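Local coordinates for DNA mismatch repair protein MLH3 (Saccharomyces cerevisiae S288C, PDB 6RMN) that takes part in DNA mismatch repair, correcting insertion-deletion loops as the MLH3 subunit of the MutLbeta heterodimer, here represented by its C-terminal domain, at residues Arg56-Phe61 with Ser217-Pro222; Thr66-Gly71 with Lys101-Gly106; Lys94-Glu99 with His148-Phe153; Lys140-Gln145 with Pro182-Glu187. All blocks are in the same frame, centred on the assembly; numbering follows the deposited sequence.

Interaction 1 of 4, residues Arg56-Phe61 with Ser217-Pro222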
loop_
_atom_site.group_PDB
_atom_site.type_symbol
_atom_site.label_atom_id
_atom_site.label_comp_id
_atom_site.label_asym_id
_atom_site.label_seq_id
_atom_site.Cartn_x
_atom_site.Cartn_y
_atom_site.Cartn_z
ATOM N N ARG B 56 12.878 -14.745 7.418
ATOM C CA ARG B 56 13.131 -16.138 7.768
ATOM C C ARG B 56 14.602 -16.429 7.995
ATOM O O ARG B 56 14.917 -17.154 8.935
ATOM C CB ARG B 56 12.510 -17.081 6.732
ATOM C CG ARG B 56 11.008 -17.215 6.895
ATOM C CD ARG B 56 10.408 -18.145 5.861
ATOM N NE ARG B 56 8.942 -18.201 5.963
ATOM C CZ ARG B 56 8.265 -19.025 6.761
ATOM N NH1 ARG B 56 8.906 -19.881 7.540
ATOM N NH2 ARG B 56 6.941 -18.988 6.792
ATOM N N LEU B 57 15.495 -15.831 7.173
ATOM C CA LEU B 57 16.942 -15.982 7.278
ATOM C C LEU B 57 17.471 -15.400 8.569
ATOM O O LEU B 57 18.186 -16.083 9.295
ATOM C CB LEU B 57 17.685 -15.371 6.068
ATOM C CG LEU B 57 19.214 -15.498 6.125
ATOM C CD1 LEU B 57 19.671 -16.932 5.829
ATOM C CD2 LEU B 57 19.870 -14.495 5.240
ATOM N N GLU B 58 17.101 -14.160 8.868
ATOM C CA GLU B 58 17.529 -13.482 10.090
ATOM C C GLU B 58 17.075 -14.228 11.379
ATOM O O GLU B 58 17.814 -14.208 12.368
ATOM C CB GLU B 58 17.101 -12.012 10.067
ATOM C CG GLU B 58 17.765 -11.245 8.933
ATOM C CD GLU B 58 17.952 -9.758 9.151
ATOM O OE1 GLU B 58 17.598 -9.278 10.250
ATOM O OE2 GLU B 58 18.463 -9.077 8.233
ATOM N N GLU B 59 15.905 -14.941 11.334
ATOM C CA GLU B 59 15.398 -15.766 12.434
ATOM C C GLU B 59 16.286 -16.996 12.583
ATOM O O GLU B 59 16.606 -17.388 13.709
ATOM C CB GLU B 59 13.943 -16.210 12.178
ATOM C CG GLU B 59 12.900 -15.121 12.412
ATOM C CD GLU B 59 11.474 -15.339 11.915
ATOM O OE1 GLU B 59 11.183 -16.391 11.294
ATOM O OE2 GLU B 59 10.640 -14.433 12.151
ATOM N N LEU B 60 16.680 -17.606 11.445
ATOM C CA LEU B 60 17.529 -18.810 11.394
ATOM C C LEU B 60 18.930 -18.529 11.908
ATOM O O LEU B 60 19.472 -19.332 12.678
ATOM C CB LEU B 60 17.571 -19.418 9.970
ATOM C CG LEU B 60 16.306 -20.159 9.486
ATOM C CD1 LEU B 60 16.423 -20.550 8.049
ATOM C CD2 LEU B 60 16.021 -21.381 10.321
ATOM N N PHE B 61 19.499 -17.380 11.494
ATOM C CA PHE B 61 20.797 -16.891 11.921
ATOM C C PHE B 61 20.804 -16.608 13.412
ATOM O O PHE B 61 21.708 -17.078 14.107
ATOM C CB PHE B 61 21.231 -15.664 11.103
ATOM C CG PHE B 61 22.233 -16.039 10.037
ATOM C CD1 PHE B 61 23.561 -16.286 10.362
ATOM C CD2 PHE B 61 21.836 -16.215 8.719
ATOM C CE1 PHE B 61 24.478 -16.672 9.380
ATOM C CE2 PHE B 61 22.752 -16.619 7.743
ATOM C CZ PHE B 61 24.064 -16.844 8.078
ATOM N N SER B 217 10.865 -4.383 8.320
ATOM C CA SER B 217 11.431 -3.143 8.858
ATOM C C SER B 217 12.222 -3.351 10.163
ATOM O O SER B 217 12.925 -2.437 10.594
ATOM C CB SER B 217 10.333 -2.095 9.052
ATOM O OG SER B 217 9.510 -2.407 10.166
ATOM N N ARG B 218 12.092 -4.534 10.795
ATOM C CA ARG B 218 12.782 -4.856 12.048
ATOM C C ARG B 218 14.061 -5.654 11.814
ATOM O O ARG B 218 14.822 -5.881 12.760
ATOM C CB ARG B 218 11.848 -5.550 13.062
ATOM C CG ARG B 218 10.859 -4.578 13.731
ATOM C CD ARG B 218 10.122 -5.154 14.940
ATOM N NE ARG B 218 9.542 -6.488 14.714
ATOM C CZ ARG B 218 8.339 -6.722 14.193
ATOM N NH1 ARG B 218 7.564 -5.716 13.810
ATOM N NH2 ARG B 218 7.907 -7.966 14.041
ATOM N N CYS B 219 14.300 -6.044 10.540
ATOM C CA CYS B 219 15.463 -6.791 10.068
ATOM C C CYS B 219 16.702 -5.925 10.060
ATOM O O CYS B 219 16.601 -4.706 9.925
ATOM C CB CYS B 219 15.203 -7.386 8.689
ATOM S SG CYS B 219 14.048 -8.779 8.688
ATOM N N HIS B 220 17.881 -6.565 10.177
ATOM C CA HIS B 220 19.170 -5.886 10.145
ATOM C C HIS B 220 19.443 -5.405 8.729
ATOM O O HIS B 220 19.884 -4.283 8.560
ATOM C CB HIS B 220 20.298 -6.790 10.674
ATOM C CG HIS B 220 21.625 -6.099 10.708
ATOM N ND1 HIS B 220 21.886 -5.091 11.612
ATOM C CD2 HIS B 220 22.707 -6.265 9.915
ATOM C CE1 HIS B 220 23.117 -4.687 11.353
ATOM N NE2 HIS B 220 23.646 -5.363 10.338
ATOM N N ASN B 221 19.133 -6.223 7.716
ATOM C CA ASN B 221 19.296 -5.819 6.317
ATOM C C ASN B 221 17.997 -6.078 5.518
ATOM O O ASN B 221 17.881 -7.096 4.854
ATOM C CB ASN B 221 20.527 -6.498 5.684
ATOM C CG ASN B 221 20.800 -6.195 4.220
ATOM O OD1 ASN B 221 21.511 -6.948 3.558
ATOM N ND2 ASN B 221 20.272 -5.104 3.676
ATOM N N PRO B 222 17.011 -5.166 5.546
ATOM C CA PRO B 222 15.764 -5.426 4.795
ATOM C C PRO B 222 15.823 -5.197 3.284
ATOM O O PRO B 222 14.822 -5.433 2.604
ATOM C CB PRO B 222 14.753 -4.467 5.442
ATOM C CG PRO B 222 15.549 -3.375 6.025
ATOM C CD PRO B 222 16.945 -3.891 6.298
#
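Glu58 is the last residue of the DQHA(X)2E(X)4E signature that marks the endonuclease-type C-terminal domain of MutL homologues, and its carboxylate grips the backbone amides of His220 and Asn221 and rests against Cys219. The carboxylate lies across two successive backbone amides: His220 N donates to Glu58 OE1 at 2.7 Å, and Asn221 N donates to Glu58 OE2 at 3.0 Å. Both bonds are nearly straight, 168° at each hydrogen, and each oxygen receives its donor on the syn lone pair, the side that faces the other oxygen. This two-pronged grip fixes the rotation of the carboxylate and ties down a loop that has no regular secondary structure of its own. The Glu58 chain is extended beyond CG, which carries the charged end from the helix surface to the loop. Carbon contacts complete the seat: Glu58 OE1 lies 3.3 Å from Cys219 CA and 3.4 Å from Cys219 CB. Arg54, one turn earlier, forms a salt bridge with Glu58 OE2, and the His220 ring stacks on Trp175. Helix 48-69, which carries the zinc ligands His49 and Glu53 nearer its start, is thus joined to the loop between helix 206-216 and strand 232-234, the same loop that later supplies the zinc ligands Cys225 and His227; helix 5-15 packs on this loop through Leu14, which touches Ser217 and Pro222.

Interaction 2 of 4, residues Thr66-Gly71 with Lys101-Gly106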
loop_
_atom_site.group_PDB
_atom_site.type_symbol
_atom_site.label_atom_id
_atom_site.label_comp_id
_atom_site.label_asym_id
_atom_site.label_seq_id
_atom_site.Cartn_x
_atom_site.Cartn_y
_atom_site.Cartn_z
ATOM N N THR B 66 22.872 -17.939 18.643
ATOM C CA THR B 66 22.522 -17.962 20.075
ATOM C C THR B 66 22.988 -19.301 20.653
ATOM O O THR B 66 23.553 -19.317 21.742
ATOM C CB THR B 66 21.011 -17.693 20.286
ATOM O OG1 THR B 66 20.728 -16.393 19.796
ATOM C CG2 THR B 66 20.588 -17.746 21.742
ATOM N N GLU B 67 22.813 -20.405 19.894
ATOM C CA GLU B 67 23.239 -21.747 20.295
ATOM C C GLU B 67 24.765 -21.857 20.387
ATOM O O GLU B 67 25.288 -22.426 21.346
ATOM C CB GLU B 67 22.727 -22.798 19.299
ATOM C CG GLU B 67 21.251 -23.127 19.411
ATOM C CD GLU B 67 20.738 -23.948 18.245
ATOM O OE1 GLU B 67 21.074 -25.153 18.162
ATOM O OE2 GLU B 67 19.996 -23.383 17.409
ATOM N N VAL B 68 25.470 -21.349 19.373
ATOM C CA VAL B 68 26.929 -21.414 19.279
ATOM C C VAL B 68 27.598 -20.598 20.400
ATOM O O VAL B 68 28.460 -21.132 21.108
ATOM C CB VAL B 68 27.398 -21.033 17.842
ATOM C CG1 VAL B 68 28.902 -20.763 17.774
ATOM C CG2 VAL B 68 26.997 -22.114 16.840
ATOM N N VAL B 69 27.166 -19.336 20.584
ATOM C CA VAL B 69 27.696 -18.408 21.592
ATOM C C VAL B 69 27.427 -18.895 23.037
ATOM O O VAL B 69 28.246 -18.626 23.912
ATOM C CB VAL B 69 27.204 -16.950 21.332
ATOM C CG1 VAL B 69 27.532 -16.011 22.492
ATOM C CG2 VAL B 69 27.788 -16.400 20.031
ATOM N N THR B 70 26.324 -19.633 23.281
ATOM C CA THR B 70 25.970 -20.121 24.630
ATOM C C THR B 70 26.388 -21.590 24.892
ATOM O O THR B 70 26.141 -22.114 25.982
ATOM C CB THR B 70 24.470 -19.891 24.921
ATOM O OG1 THR B 70 23.680 -20.688 24.031
ATOM C CG2 THR B 70 24.061 -18.413 24.833
ATOM N N GLY B 71 27.020 -22.226 23.908
ATOM C CA GLY B 71 27.470 -23.612 24.006
ATOM C C GLY B 71 26.335 -24.615 24.102
ATOM O O GLY B 71 26.444 -25.614 24.817
ATOM N N LYS B 101 35.168 -27.312 16.798
ATOM C CA LYS B 101 34.373 -27.767 17.958
ATOM C C LYS B 101 33.225 -26.794 18.272
ATOM O O LYS B 101 32.159 -27.237 18.689
ATOM C CB LYS B 101 35.248 -27.967 19.222
ATOM C CG LYS B 101 36.293 -29.085 19.143
ATOM C CD LYS B 101 35.756 -30.469 19.549
ATOM C CE LYS B 101 36.793 -31.558 19.382
ATOM N NZ LYS B 101 36.191 -32.912 19.497
ATOM N N LYS B 102 33.434 -25.485 18.052
ATOM C CA LYS B 102 32.429 -24.430 18.283
ATOM C C LYS B 102 31.198 -24.574 17.372
ATOM O O LYS B 102 30.118 -24.088 17.717
ATOM C CB LYS B 102 33.052 -23.037 18.079
ATOM C CG LYS B 102 34.230 -22.737 18.995
ATOM C CD LYS B 102 34.939 -21.472 18.561
ATOM C CE LYS B 102 36.196 -21.264 19.352
ATOM N NZ LYS B 102 36.882 -20.007 18.975
ATOM N N TRP B 103 31.373 -25.224 16.207
ATOM C CA TRP B 103 30.316 -25.461 15.228
ATOM C C TRP B 103 29.777 -26.897 15.272
ATOM O O TRP B 103 29.080 -27.306 14.353
ATOM C CB TRP B 103 30.810 -25.101 13.816
ATOM C CG TRP B 103 31.224 -23.667 13.686
ATOM C CD1 TRP B 103 32.500 -23.179 13.656
ATOM C CD2 TRP B 103 30.353 -22.525 13.655
ATOM N NE1 TRP B 103 32.477 -21.804 13.561
ATOM C CE2 TRP B 103 31.170 -21.376 13.573
ATOM C CE3 TRP B 103 28.956 -22.363 13.678
ATOM C CZ2 TRP B 103 30.637 -20.085 13.477
ATOM C CZ3 TRP B 103 28.431 -21.080 13.607
ATOM C CH2 TRP B 103 29.269 -19.958 13.543
ATOM N N GLY B 104 30.088 -27.634 16.339
ATOM C CA GLY B 104 29.631 -29.005 16.530
ATOM C C GLY B 104 30.396 -30.053 15.747
ATOM O O GLY B 104 30.006 -31.225 15.748
ATOM N N ILE B 105 31.493 -29.651 15.080
ATOM C CA ILE B 105 32.329 -30.550 14.284
ATOM C C ILE B 105 33.482 -31.016 15.176
ATOM O O ILE B 105 34.408 -30.248 15.440
ATOM C CB ILE B 105 32.788 -29.877 12.945
ATOM C CG1 ILE B 105 31.575 -29.391 12.107
ATOM C CG2 ILE B 105 33.717 -30.800 12.122
ATOM C CD1 ILE B 105 31.788 -28.121 11.373
ATOM N N GLY B 106 33.374 -32.253 15.673
ATOM C CA GLY B 106 34.353 -32.854 16.568
ATOM C C GLY B 106 35.173 -33.930 15.897
ATOM O O GLY B 106 34.616 -34.909 15.406
#
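Val68, on the last turn of helix 48-69, packs against Lys102 and Trp103 in the turn that closes helix 87-101. Each of these two helices ends in a Schellman motif, with Gly71 and Gly104 supplying the residue of positive phi, so the contact joins two helix ends. Starting at the backbone, Val68 CB already stands 4.1 Å from Lys102 O. Its branch CG1 comes nearer to the same carbonyl oxygen, at 3.5 Å, and also lies over one face of the Trp103 indole, displaced toward the rim. With CG1 anti to the backbone N (chi1 166°), that branch is sent to the Lys102 carbonyl and CG2 is left to meet the benzo part of the ring, 3.7 Å from Trp103 CZ3 and equally near Trp103 CE3. The valine is therefore shared between a peptide carbonyl and an aromatic surface, and the two side chains meet at a slant. Met158 touches both Val68 and Trp103, and the indole also rests on Pro182. The lysine turns its chain away from the valine, its NZ bonding to Met158 O and pairing with Glu99. Past the turn, Gly106 enters strand 106-110, which pairs with strand 117-124. In the valine's own helix, Thr66 O accepts from two atoms of Thr70: the backbone N at 3.2 Å and the hydroxyl OG1 at 2.7 Å, which approach from opposite faces of the carbonyl plane.

Interaction 3 of 4, residues Lys94-Glu99 with His148-Phe153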
loop_
_atom_site.group_PDB
_atom_site.type_symbol
_atom_site.label_atom_id
_atom_site.label_comp_id
_atom_site.label_asym_id
_atom_site.label_seq_id
_atom_site.Cartn_x
_atom_site.Cartn_y
_atom_site.Cartn_z
ATOM N N LYS B 94 44.641 -30.073 12.573
ATOM C CA LYS B 94 45.232 -30.098 13.919
ATOM C C LYS B 94 45.219 -28.681 14.503
ATOM O O LYS B 94 44.810 -28.490 15.651
ATOM C CB LYS B 94 46.672 -30.640 13.866
ATOM C CG LYS B 94 47.021 -31.549 15.035
ATOM C CD LYS B 94 48.392 -32.187 14.848
ATOM C CE LYS B 94 48.688 -33.227 15.901
ATOM N NZ LYS B 94 50.017 -33.865 15.690
ATOM N N HIS B 95 45.606 -27.692 13.671
ATOM C CA HIS B 95 45.657 -26.269 13.984
ATOM C C HIS B 95 44.284 -25.684 14.302
ATOM O O HIS B 95 44.194 -24.846 15.197
ATOM C CB HIS B 95 46.296 -25.503 12.804
ATOM C CG HIS B 95 46.606 -24.063 13.074
ATOM N ND1 HIS B 95 45.632 -23.086 12.987
ATOM C CD2 HIS B 95 47.788 -23.475 13.371
ATOM C CE1 HIS B 95 46.243 -21.942 13.246
ATOM N NE2 HIS B 95 47.542 -22.123 13.483
ATOM N N TYR B 96 43.226 -26.088 13.560
ATOM C CA TYR B 96 41.884 -25.518 13.744
ATOM C C TYR B 96 40.860 -26.447 14.432
ATOM O O TYR B 96 39.670 -26.139 14.397
ATOM C CB TYR B 96 41.337 -24.991 12.405
ATOM C CG TYR B 96 42.085 -23.783 11.883
ATOM C CD1 TYR B 96 42.074 -22.573 12.577
ATOM C CD2 TYR B 96 42.785 -23.836 10.680
ATOM C CE1 TYR B 96 42.741 -21.454 12.091
ATOM C CE2 TYR B 96 43.459 -22.719 10.186
ATOM C CZ TYR B 96 43.437 -21.532 10.898
ATOM O OH TYR B 96 44.109 -20.429 10.427
ATOM N N GLN B 97 41.316 -27.520 15.120
ATOM C CA GLN B 97 40.435 -28.455 15.848
ATOM C C GLN B 97 39.481 -27.743 16.830
ATOM O O GLN B 97 38.285 -28.023 16.840
ATOM C CB GLN B 97 41.268 -29.534 16.562
ATOM C CG GLN B 97 40.434 -30.685 17.113
ATOM C CD GLN B 97 41.218 -31.541 18.060
ATOM O OE1 GLN B 97 42.068 -32.333 17.653
ATOM N NE2 GLN B 97 40.944 -31.403 19.348
ATOM N N SER B 98 40.026 -26.806 17.621
ATOM C CA SER B 98 39.350 -25.966 18.620
ATOM C C SER B 98 38.258 -25.107 17.975
ATOM O O SER B 98 37.164 -24.959 18.538
ATOM C CB SER B 98 40.373 -25.065 19.308
ATOM O OG SER B 98 41.108 -24.313 18.352
ATOM N N GLU B 99 38.556 -24.556 16.787
ATOM C CA GLU B 99 37.632 -23.734 16.011
ATOM C C GLU B 99 36.424 -24.546 15.501
ATOM O O GLU B 99 35.280 -24.104 15.673
ATOM C CB GLU B 99 38.383 -23.020 14.875
ATOM C CG GLU B 99 37.734 -21.733 14.401
ATOM C CD GLU B 99 37.211 -20.800 15.476
ATOM O OE1 GLU B 99 37.961 -20.515 16.438
ATOM O OE2 GLU B 99 36.048 -20.351 15.353
ATOM N N HIS B 148 40.612 -23.431 4.976
ATOM C CA HIS B 148 41.307 -22.521 4.062
ATOM C C HIS B 148 40.771 -21.107 4.222
ATOM O O HIS B 148 41.544 -20.164 4.134
ATOM C CB HIS B 148 41.205 -22.985 2.598
ATOM C CG HIS B 148 42.027 -24.196 2.294
ATOM N ND1 HIS B 148 43.399 -24.216 2.505
ATOM C CD2 HIS B 148 41.647 -25.391 1.790
ATOM C CE1 HIS B 148 43.797 -25.427 2.151
ATOM N NE2 HIS B 148 42.778 -26.167 1.710
ATOM N N ASP B 149 39.461 -20.954 4.506
ATOM C CA ASP B 149 38.862 -19.641 4.747
ATOM C C ASP B 149 39.537 -18.969 5.952
ATOM O O ASP B 149 39.915 -17.800 5.877
ATOM C CB ASP B 149 37.323 -19.741 4.916
ATOM C CG ASP B 149 36.554 -19.714 3.604
ATOM O OD1 ASP B 149 37.175 -19.398 2.552
ATOM O OD2 ASP B 149 35.325 -19.991 3.624
ATOM N N LEU B 150 39.762 -19.750 7.021
ATOM C CA LEU B 150 40.413 -19.316 8.252
ATOM C C LEU B 150 41.872 -19.005 8.032
ATOM O O LEU B 150 42.330 -17.936 8.445
ATOM C CB LEU B 150 40.259 -20.373 9.358
ATOM C CG LEU B 150 38.851 -20.584 9.889
ATOM C CD1 LEU B 150 38.719 -21.940 10.558
ATOM C CD2 LEU B 150 38.446 -19.472 10.825
ATOM N N LYS B 151 42.600 -19.911 7.353
ATOM C CA LYS B 151 44.021 -19.724 7.114
ATOM C C LYS B 151 44.313 -18.596 6.105
ATOM O O LYS B 151 45.369 -17.973 6.205
ATOM C CB LYS B 151 44.715 -21.058 6.745
ATOM C CG LYS B 151 44.795 -21.418 5.258
ATOM C CD LYS B 151 46.221 -21.778 4.878
ATOM C CE LYS B 151 46.441 -21.875 3.389
ATOM N NZ LYS B 151 47.891 -22.034 3.062
ATOM N N ASP B 152 43.381 -18.315 5.171
ATOM C CA ASP B 152 43.578 -17.283 4.153
ATOM C C ASP B 152 42.954 -15.916 4.516
ATOM O O ASP B 152 42.952 -15.001 3.683
ATOM C CB ASP B 152 43.119 -17.778 2.768
ATOM C CG ASP B 152 44.015 -18.866 2.185
ATOM O OD1 ASP B 152 45.256 -18.769 2.343
ATOM O OD2 ASP B 152 43.477 -19.802 1.559
ATOM N N PHE B 153 42.535 -15.756 5.801
ATOM C CA PHE B 153 41.980 -14.533 6.406
ATOM C C PHE B 153 40.732 -14.033 5.682
ATOM O O PHE B 153 40.491 -12.829 5.620
ATOM C CB PHE B 153 43.046 -13.408 6.558
ATOM C CG PHE B 153 44.442 -13.897 6.830
ATOM C CD1 PHE B 153 44.822 -14.288 8.109
ATOM C CD2 PHE B 153 45.373 -14.001 5.803
ATOM C CE1 PHE B 153 46.103 -14.778 8.353
ATOM C CE2 PHE B 153 46.658 -14.487 6.050
ATOM C CZ PHE B 153 47.008 -14.883 7.319
#
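Tyr96 and Leu150 meet through a CH-pi contact, in which Leu150 CB sits over one face of the tyrosine ring, 4.0 Å from its centroid and 20° off the ring normal. On the opposite face of the same ring lies the preceding side chain, with His95 ND1 over the centre, so the phenol is held between the edge of an imidazole, ND1 foremost, and an aliphatic carbon. Van der Waals contacts extend this footing. Leu150 CD1 continues along the ring to Tyr96 CD1 at 4.0 Å, and it also meets Glu99 CG at the same distance. At the far end Tyr96 OH reaches the Lys151 backbone, 3.4 Å from its CA. Although Lys151 N is near this hydroxyl, the angle is too poor for a hydrogen bond. Replacing the tyrosine by an alanine would probably open a gap beside Leu150 and leave the edge of the His95 ring without the face it abuts. The charged end of Glu99 turns outside the contact: its chain bends at chi2 (43°), and OE1 pairs with Lys102 while OE2 accepts from Met158 N. Helix 87-101, kinked just here, is thereby packed on the C-terminal end of helix 136-151; Lys94 and Gln97 touch strand 106-110 through Thr109 and Tyr107, while Leu92, earlier in the same helix, touches His148 and Lys151.

Interaction 4 of 4, residues Lys140-Gln145 with Pro182-Glu187; sequences KMVLLQ and PTVFHE
The flat carboxamide of Gln145 meets Thr183 through its oxygen, OE1 standing 3.8 Å from Thr183 CB. The Phe185 ring has Pro182 CB in its plane at an edge. Gln145 CG is anti to the backbone N (chi1 -174°), and the extended chain carries OE1 to a water, which donates to it at 2.8 Å and accepts from Val184 N at 3.0 Å. Beside this bridge Val142 and Val184 cross at about a right angle: Val142 CG1 lies 3.7 Å from Val184 CG1. Leu128 touches both valines. An alanine in place of Val142 would probably open a gap opposite the Val184 methyls and leave Leu128 with less to pack against. The N-to-C directions of segments 140-145, on helix 136-151, and 183-187, on helix 183-196, make 115°. Val184 N lies in the first turn of the latter, where the N-cap Pro182 offers no side-chain acceptor; the bridging water satisfies that amide and couples an apolar centre to a polar rim.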
loop_
_atom_site.group_PDB
_atom_site.type_symbol
_atom_site.label_atom_id
_atom_site.label_comp_id
_atom_site.label_asym_id
_atom_site.label_seq_id
_atom_site.Cartn_x
_atom_site.Cartn_y
_atom_site.Cartn_z
ATOM N N LYS B 140 34.763 -33.786 3.420
ATOM C CA LYS B 140 36.161 -33.354 3.348
ATOM C C LYS B 140 36.239 -31.979 2.656
ATOM O O LYS B 140 36.839 -31.053 3.213
ATOM C CB LYS B 140 37.028 -34.387 2.607
ATOM C CG LYS B 140 38.513 -34.026 2.595
ATOM C CD LYS B 140 39.350 -35.015 1.820
ATOM C CE LYS B 140 40.817 -34.671 1.901
ATOM N NZ LYS B 140 41.669 -35.677 1.210
ATOM N N MET B 141 35.596 -31.846 1.473
ATOM C CA MET B 141 35.570 -30.612 0.691
ATOM C C MET B 141 35.046 -29.428 1.507
ATOM O O MET B 141 35.630 -28.347 1.459
ATOM C CB MET B 141 34.731 -30.794 -0.582
ATOM C CG MET B 141 34.999 -29.747 -1.626
ATOM S SD MET B 141 33.496 -28.936 -2.196
ATOM C CE MET B 141 33.415 -27.496 -1.041
ATOM N N VAL B 142 33.969 -29.655 2.269
ATOM C CA VAL B 142 33.269 -28.662 3.084
ATOM C C VAL B 142 34.119 -28.210 4.289
ATOM O O VAL B 142 34.179 -27.016 4.560
ATOM C CB VAL B 142 31.860 -29.202 3.441
ATOM C CG1 VAL B 142 31.381 -28.755 4.809
ATOM C CG2 VAL B 142 30.867 -28.800 2.372
ATOM N N LEU B 143 34.800 -29.137 4.961
ATOM C CA LEU B 143 35.676 -28.839 6.097
ATOM C C LEU B 143 36.976 -28.133 5.648
ATOM O O LEU B 143 37.407 -27.184 6.308
ATOM C CB LEU B 143 35.962 -30.111 6.929
ATOM C CG LEU B 143 34.717 -30.827 7.522
ATOM C CD1 LEU B 143 35.120 -32.022 8.354
ATOM C CD2 LEU B 143 33.858 -29.897 8.346
ATOM N N LEU B 144 37.562 -28.563 4.505
ATOM C CA LEU B 144 38.757 -27.947 3.923
ATOM C C LEU B 144 38.483 -26.509 3.517
ATOM O O LEU B 144 39.331 -25.653 3.757
ATOM C CB LEU B 144 39.275 -28.725 2.706
ATOM C CG LEU B 144 40.175 -29.903 2.996
ATOM C CD1 LEU B 144 40.297 -30.776 1.780
ATOM C CD2 LEU B 144 41.561 -29.454 3.466
ATOM N N GLN B 145 37.311 -26.249 2.901
ATOM C CA GLN B 145 36.862 -24.922 2.466
ATOM C C GLN B 145 36.890 -23.937 3.655
ATOM O O GLN B 145 37.517 -22.880 3.537
ATOM C CB GLN B 145 35.464 -25.017 1.829
ATOM C CG GLN B 145 34.933 -23.737 1.190
ATOM C CD GLN B 145 33.444 -23.854 0.947
ATOM O OE1 GLN B 145 32.650 -24.114 1.864
ATOM N NE2 GLN B 145 33.026 -23.673 -0.298
ATOM N N PRO B 182 30.649 -20.495 8.885
ATOM C CA PRO B 182 31.172 -21.194 7.695
ATOM C C PRO B 182 30.201 -21.137 6.507
ATOM O O PRO B 182 28.993 -21.171 6.715
ATOM C CB PRO B 182 31.396 -22.624 8.195
ATOM C CG PRO B 182 31.587 -22.474 9.667
ATOM C CD PRO B 182 30.643 -21.388 10.061
ATOM N N THR B 183 30.744 -21.014 5.269
ATOM C CA THR B 183 29.992 -20.927 4.009
ATOM C C THR B 183 28.924 -22.026 3.884
ATOM O O THR B 183 27.817 -21.741 3.426
ATOM C CB THR B 183 30.961 -20.890 2.804
ATOM O OG1 THR B 183 31.875 -19.806 2.982
ATOM C CG2 THR B 183 30.243 -20.726 1.457
ATOM N N VAL B 184 29.248 -23.262 4.318
ATOM C CA VAL B 184 28.313 -24.393 4.272
ATOM C C VAL B 184 27.074 -24.141 5.147
ATOM O O VAL B 184 25.990 -24.568 4.774
ATOM C CB VAL B 184 28.992 -25.758 4.566
ATOM C CG1 VAL B 184 29.521 -25.837 6.005
ATOM C CG2 VAL B 184 28.047 -26.925 4.250
ATOM N N PHE B 185 27.232 -23.442 6.287
ATOM C CA PHE B 185 26.116 -23.138 7.171
ATOM C C PHE B 185 25.208 -22.072 6.543
ATOM O O PHE B 185 23.997 -22.252 6.512
ATOM C CB PHE B 185 26.601 -22.767 8.574
ATOM C CG PHE B 185 27.107 -23.942 9.370
ATOM C CD1 PHE B 185 26.230 -24.796 10.014
ATOM C CD2 PHE B 185 28.465 -24.184 9.494
ATOM C CE1 PHE B 185 26.707 -25.890 10.750
ATOM C CE2 PHE B 185 28.941 -25.274 10.232
ATOM C CZ PHE B 185 28.058 -26.122 10.850
ATOM N N HIS B 186 25.811 -21.022 5.960
ATOM C CA HIS B 186 25.171 -19.935 5.219
ATOM C C HIS B 186 24.275 -20.511 4.112
ATOM O O HIS B 186 23.094 -20.169 4.034
ATOM C CB HIS B 186 26.270 -19.085 4.567
ATOM C CG HIS B 186 26.222 -17.637 4.901
ATOM N ND1 HIS B 186 25.149 -16.842 4.523
ATOM C CD2 HIS B 186 27.149 -16.866 5.512
ATOM C CE1 HIS B 186 25.451 -15.622 4.930
ATOM N NE2 HIS B 186 26.642 -15.588 5.540
ATOM N N GLU B 187 24.844 -21.423 3.285
ATOM C CA GLU B 187 24.189 -22.125 2.177
ATOM C C GLU B 187 22.976 -22.902 2.645
ATOM O O GLU B 187 21.916 -22.785 2.027
ATOM C CB GLU B 187 25.182 -23.043 1.459
ATOM C CG GLU B 187 26.190 -22.296 0.592
ATOM C CD GLU B 187 27.372 -23.078 0.036
ATOM O OE1 GLU B 187 27.489 -24.295 0.312
ATOM O OE2 GLU B 187 28.189 -22.458 -0.683
HETATM O O HOH W 1 32.207 -23.949 4.583
#

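Interactions 1 and 2 both use helix 48-69, the first at its middle and the second at its end, while interactions 3 and 4 share helix 136-151. Interaction 2 is largely buried, only Lys102 of its touching residues being partly exposed; the other three mix buried and more exposed residues. Their chemistry follows their place: interaction 1, nearest the chain's centre, is a carboxylate-to-backbone grip; interactions 2 and 3 are aromatic-aliphatic; interaction 4 pairs a valine core with a water bridge. Interaction 4 links the others, since Phe61 CZ lies 3.7 Å from His186 CE1, Trp103 CE2 lies 3.6 Å from Pro182 CD, and Asp149 packs on Thr183. Interactions 1 and 3 stay apart, nearest atoms about 13 Å.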